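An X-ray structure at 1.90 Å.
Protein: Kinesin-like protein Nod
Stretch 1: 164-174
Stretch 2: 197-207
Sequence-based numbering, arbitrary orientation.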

# COMPACT_ATOMS: atom_id res chain seq x y z
N PRO A 164 -2.72 -13.24 -10.84
CA PRO A 164 -1.67 -13.26 -9.82
C PRO A 164 -0.44 -14.09 -10.22
O PRO A 164 -0.56 -15.19 -10.76
CB PRO A 164 -2.39 -13.85 -8.61
CG PRO A 164 -3.34 -14.81 -9.25
CD PRO A 164 -3.89 -14.00 -10.40
N PHE A 165 0.74 -13.54 -9.94
CA PHE A 165 2.01 -14.18 -10.24
C PHE A 165 2.95 -14.12 -9.04
O PHE A 165 3.15 -13.06 -8.45
CB PHE A 165 2.68 -13.49 -11.43
CG PHE A 165 1.97 -13.70 -12.73
CD1 PHE A 165 2.15 -14.88 -13.45
CD2 PHE A 165 1.10 -12.73 -13.23
CE1 PHE A 165 1.47 -15.10 -14.65
CE2 PHE A 165 0.42 -12.94 -14.43
CZ PHE A 165 0.60 -14.12 -15.14
N ASP A 166 3.52 -15.27 -8.68
CA ASP A 166 4.45 -15.35 -7.55
C ASP A 166 5.85 -15.06 -8.07
O ASP A 166 6.48 -15.91 -8.70
CB ASP A 166 4.39 -16.75 -6.95
CG ASP A 166 5.13 -16.85 -5.63
OD1 ASP A 166 5.95 -15.95 -5.32
OD2 ASP A 166 4.88 -17.82 -4.90
N LEU A 167 6.34 -13.85 -7.81
CA LEU A 167 7.65 -13.42 -8.27
C LEU A 167 8.85 -14.00 -7.52
O LEU A 167 9.99 -13.75 -7.90
CB LEU A 167 7.74 -11.89 -8.25
CG LEU A 167 7.15 -11.13 -9.44
CD1 LEU A 167 5.77 -11.64 -9.76
CD2 LEU A 167 7.13 -9.64 -9.13
N LEU A 168 8.60 -14.76 -6.46
CA LEU A 168 9.69 -15.34 -5.68
C LEU A 168 9.74 -16.87 -5.80
O LEU A 168 10.58 -17.52 -5.18
CB LEU A 168 9.57 -14.93 -4.21
CG LEU A 168 9.65 -13.42 -3.89
CD1 LEU A 168 9.35 -13.18 -2.41
CD2 LEU A 168 11.04 -12.90 -4.23
N GLY A 169 8.84 -17.43 -6.60
CA GLY A 169 8.81 -18.87 -6.79
C GLY A 169 9.60 -19.31 -8.00
O GLY A 169 10.32 -18.51 -8.60
N SER A 170 9.48 -20.59 -8.36
CA SER A 170 10.19 -21.15 -9.51
C SER A 170 9.48 -20.87 -10.83
O SER A 170 10.06 -21.00 -11.91
CB SER A 170 10.37 -22.66 -9.34
OG SER A 170 11.21 -22.95 -8.24
N THR A 171 8.21 -20.50 -10.74
CA THR A 171 7.42 -20.21 -11.93
C THR A 171 6.79 -18.82 -11.83
O THR A 171 5.57 -18.68 -11.75
CB THR A 171 6.30 -21.26 -12.12
OG1 THR A 171 5.52 -21.36 -10.93
CG2 THR A 171 6.91 -22.62 -12.44
N PRO A 172 7.63 -17.76 -11.85
CA PRO A 172 7.16 -16.38 -11.76
C PRO A 172 6.32 -15.93 -12.95
O PRO A 172 5.67 -14.89 -12.90
CB PRO A 172 8.46 -15.59 -11.64
CG PRO A 172 9.41 -16.39 -12.47
CD PRO A 172 9.09 -17.81 -12.04
N HIS A 173 6.33 -16.72 -14.02
CA HIS A 173 5.57 -16.39 -15.21
C HIS A 173 4.36 -17.30 -15.39
O HIS A 173 3.83 -17.44 -16.49
CB HIS A 173 6.47 -16.45 -16.45
CG HIS A 173 7.52 -15.38 -16.48
ND1 HIS A 173 7.22 -14.04 -16.49
CD2 HIS A 173 8.88 -15.46 -16.50
CE1 HIS A 173 8.34 -13.34 -16.52
NE2 HIS A 173 9.36 -14.17 -16.52
N MET A 174 3.94 -17.93 -14.30
CA MET A 174 2.80 -18.83 -14.31
C MET A 174 1.68 -18.31 -13.41
O MET A 174 1.90 -18.04 -12.23
CB MET A 174 3.22 -20.22 -13.85
CG MET A 174 4.03 -21.01 -14.86
SD MET A 174 3.07 -21.38 -16.34
CE MET A 174 1.87 -22.54 -15.68
N HIS A 197 17.53 -8.50 -1.62
CA HIS A 197 17.52 -9.71 -2.44
C HIS A 197 16.15 -10.01 -3.03
O HIS A 197 16.02 -10.20 -4.24
CB HIS A 197 18.00 -10.91 -1.62
CG HIS A 197 17.85 -12.23 -2.33
ND1 HIS A 197 18.53 -12.53 -3.48
CD2 HIS A 197 17.09 -13.32 -2.04
CE1 HIS A 197 18.21 -13.75 -3.88
NE2 HIS A 197 17.34 -14.25 -3.02
N ILE A 198 15.12 -10.04 -2.18
CA ILE A 198 13.77 -10.34 -2.66
C ILE A 198 13.27 -9.29 -3.65
O ILE A 198 12.56 -9.63 -4.61
CB ILE A 198 12.74 -10.49 -1.49
CG1 ILE A 198 12.37 -9.13 -0.90
CG2 ILE A 198 13.31 -11.41 -0.42
CD1 ILE A 198 11.03 -8.59 -1.42
N LEU A 199 13.63 -8.03 -3.44
CA LEU A 199 13.19 -6.98 -4.35
C LEU A 199 13.89 -7.09 -5.69
O LEU A 199 13.28 -6.90 -6.75
CB LEU A 199 13.45 -5.59 -3.75
CG LEU A 199 12.55 -5.20 -2.58
CD1 LEU A 199 12.92 -3.81 -2.09
CD2 LEU A 199 11.09 -5.23 -3.04
N GLU A 200 15.18 -7.42 -5.65
CA GLU A 200 15.96 -7.57 -6.87
C GLU A 200 15.48 -8.81 -7.63
O GLU A 200 15.29 -8.77 -8.84
CB GLU A 200 17.45 -7.71 -6.52
CG GLU A 200 18.37 -7.83 -7.72
CD GLU A 200 19.83 -8.01 -7.31
OE1 GLU A 200 20.39 -7.07 -6.70
OE2 GLU A 200 20.40 -9.08 -7.60
N LEU A 201 15.29 -9.90 -6.90
CA LEU A 201 14.82 -11.15 -7.49
C LEU A 201 13.45 -10.95 -8.12
O LEU A 201 13.22 -11.33 -9.27
CB LEU A 201 14.75 -12.24 -6.43
CG LEU A 201 14.12 -13.58 -6.85
CD1 LEU A 201 15.01 -14.26 -7.88
CD2 LEU A 201 13.95 -14.46 -5.63
N GLY A 202 12.54 -10.36 -7.36
CA GLY A 202 11.20 -10.13 -7.86
C GLY A 202 11.17 -9.20 -9.06
O GLY A 202 10.41 -9.43 -10.01
N THR A 203 12.00 -8.17 -9.03
CA THR A 203 12.05 -7.21 -10.13
C THR A 203 12.50 -7.86 -11.42
O THR A 203 11.96 -7.57 -12.49
CB THR A 203 12.99 -6.05 -9.80
OG1 THR A 203 12.55 -5.41 -8.60
CG2 THR A 203 13.01 -5.03 -10.93
N ARG A 204 13.48 -8.75 -11.34
CA ARG A 204 13.97 -9.43 -12.52
C ARG A 204 12.90 -10.35 -13.10
O ARG A 204 12.68 -10.37 -14.31
CB ARG A 204 15.23 -10.25 -12.21
CG ARG A 204 16.42 -9.41 -11.76
CD ARG A 204 17.73 -10.13 -12.02
NE ARG A 204 17.87 -11.36 -11.25
CZ ARG A 204 18.29 -11.42 -9.99
NH1 ARG A 204 18.62 -10.31 -9.35
NH2 ARG A 204 18.39 -12.59 -9.37
N ASN A 205 12.23 -11.11 -12.24
CA ASN A 205 11.19 -12.03 -12.69
C ASN A 205 9.88 -11.33 -13.03
O ASN A 205 8.87 -11.99 -13.28
CB ASN A 205 10.92 -13.10 -11.63
CG ASN A 205 12.14 -13.96 -11.33
OD1 ASN A 205 12.86 -14.37 -12.24
ND2 ASN A 205 12.37 -14.24 -10.05
N ARG A 206 9.91 -10.01 -13.05
CA ARG A 206 8.71 -9.24 -13.36
C ARG A 206 8.68 -8.87 -14.84
O ARG A 206 9.68 -8.45 -15.41
CB ARG A 206 8.67 -7.97 -12.51
CG ARG A 206 7.37 -7.22 -12.61
CD ARG A 206 7.31 -6.11 -11.58
NE ARG A 206 6.04 -5.39 -11.66
CZ ARG A 206 5.72 -4.36 -10.88
NH1 ARG A 206 6.58 -3.93 -9.96
NH2 ARG A 206 4.54 -3.78 -11.01
N ARG A 207 7.51 -9.04 -15.46
CA ARG A 207 7.34 -8.75 -16.88
C ARG A 207 6.92 -7.30 -17.10
O ARG A 207 7.56 -6.57 -17.86
CB ARG A 207 6.30 -9.69 -17.48
CG ARG A 207 4.90 -9.52 -16.92
CD ARG A 207 3.95 -10.56 -17.48
NE ARG A 207 4.25 -11.90 -16.97
CZ ARG A 207 4.15 -12.25 -15.69
NH1 ARG A 207 3.76 -11.36 -14.79
NH2 ARG A 207 4.44 -13.48 -15.31

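A helix can change its mode of contact along its length, apolar where it is regular and polar where it ends, and this pair from Kinesin-like protein Nod, in which a helix meets a strand end and the loop after it, illustrates the principle. The contact buries 567 Å², both sides summed. At Ile 198 and Leu 201, one turn apart, the helix receives Leu 168, whose m,t rotamer carries CD2 to 4.0 Å from Ile 198 CB and 3.6 Å from Leu 201 CD2. At Gly 202 the backbones come closest, its CA 4.9 Å from the CA of Leu 167, and Leu 167 CD2 packs 3.4 Å from Gly 202 O.

Asn 205, the first residue to leave helical geometry, combines both modes. Its CB packs 3.5 Å from Pro 172 CB, while its ND2 donates a hydrogen bond to Leu 167 O (3.2 Å, 160°), satisfying a loop carbonyl that lies in a buried residue.

Arg 206 adds little, its CB 4.1 Å from Leu 167 CD2. Arg 207, with the largest covered area (102 Å²), closes the contact, its side chain, p,t,p over the first three chi angles, reaching across so that the guanidinium CZ sits 3.8 Å from the centroid of the Phe 165 ring (CG, CD1, CD2, CE1, CE2, CZ), almost exactly on the normal, a cation-pi arrangement. From there, Arg 207 NH2 makes a weak hydrogen bond to Pro 172 O (3.1 Å) and lies 3.1 Å from His 173 ND1.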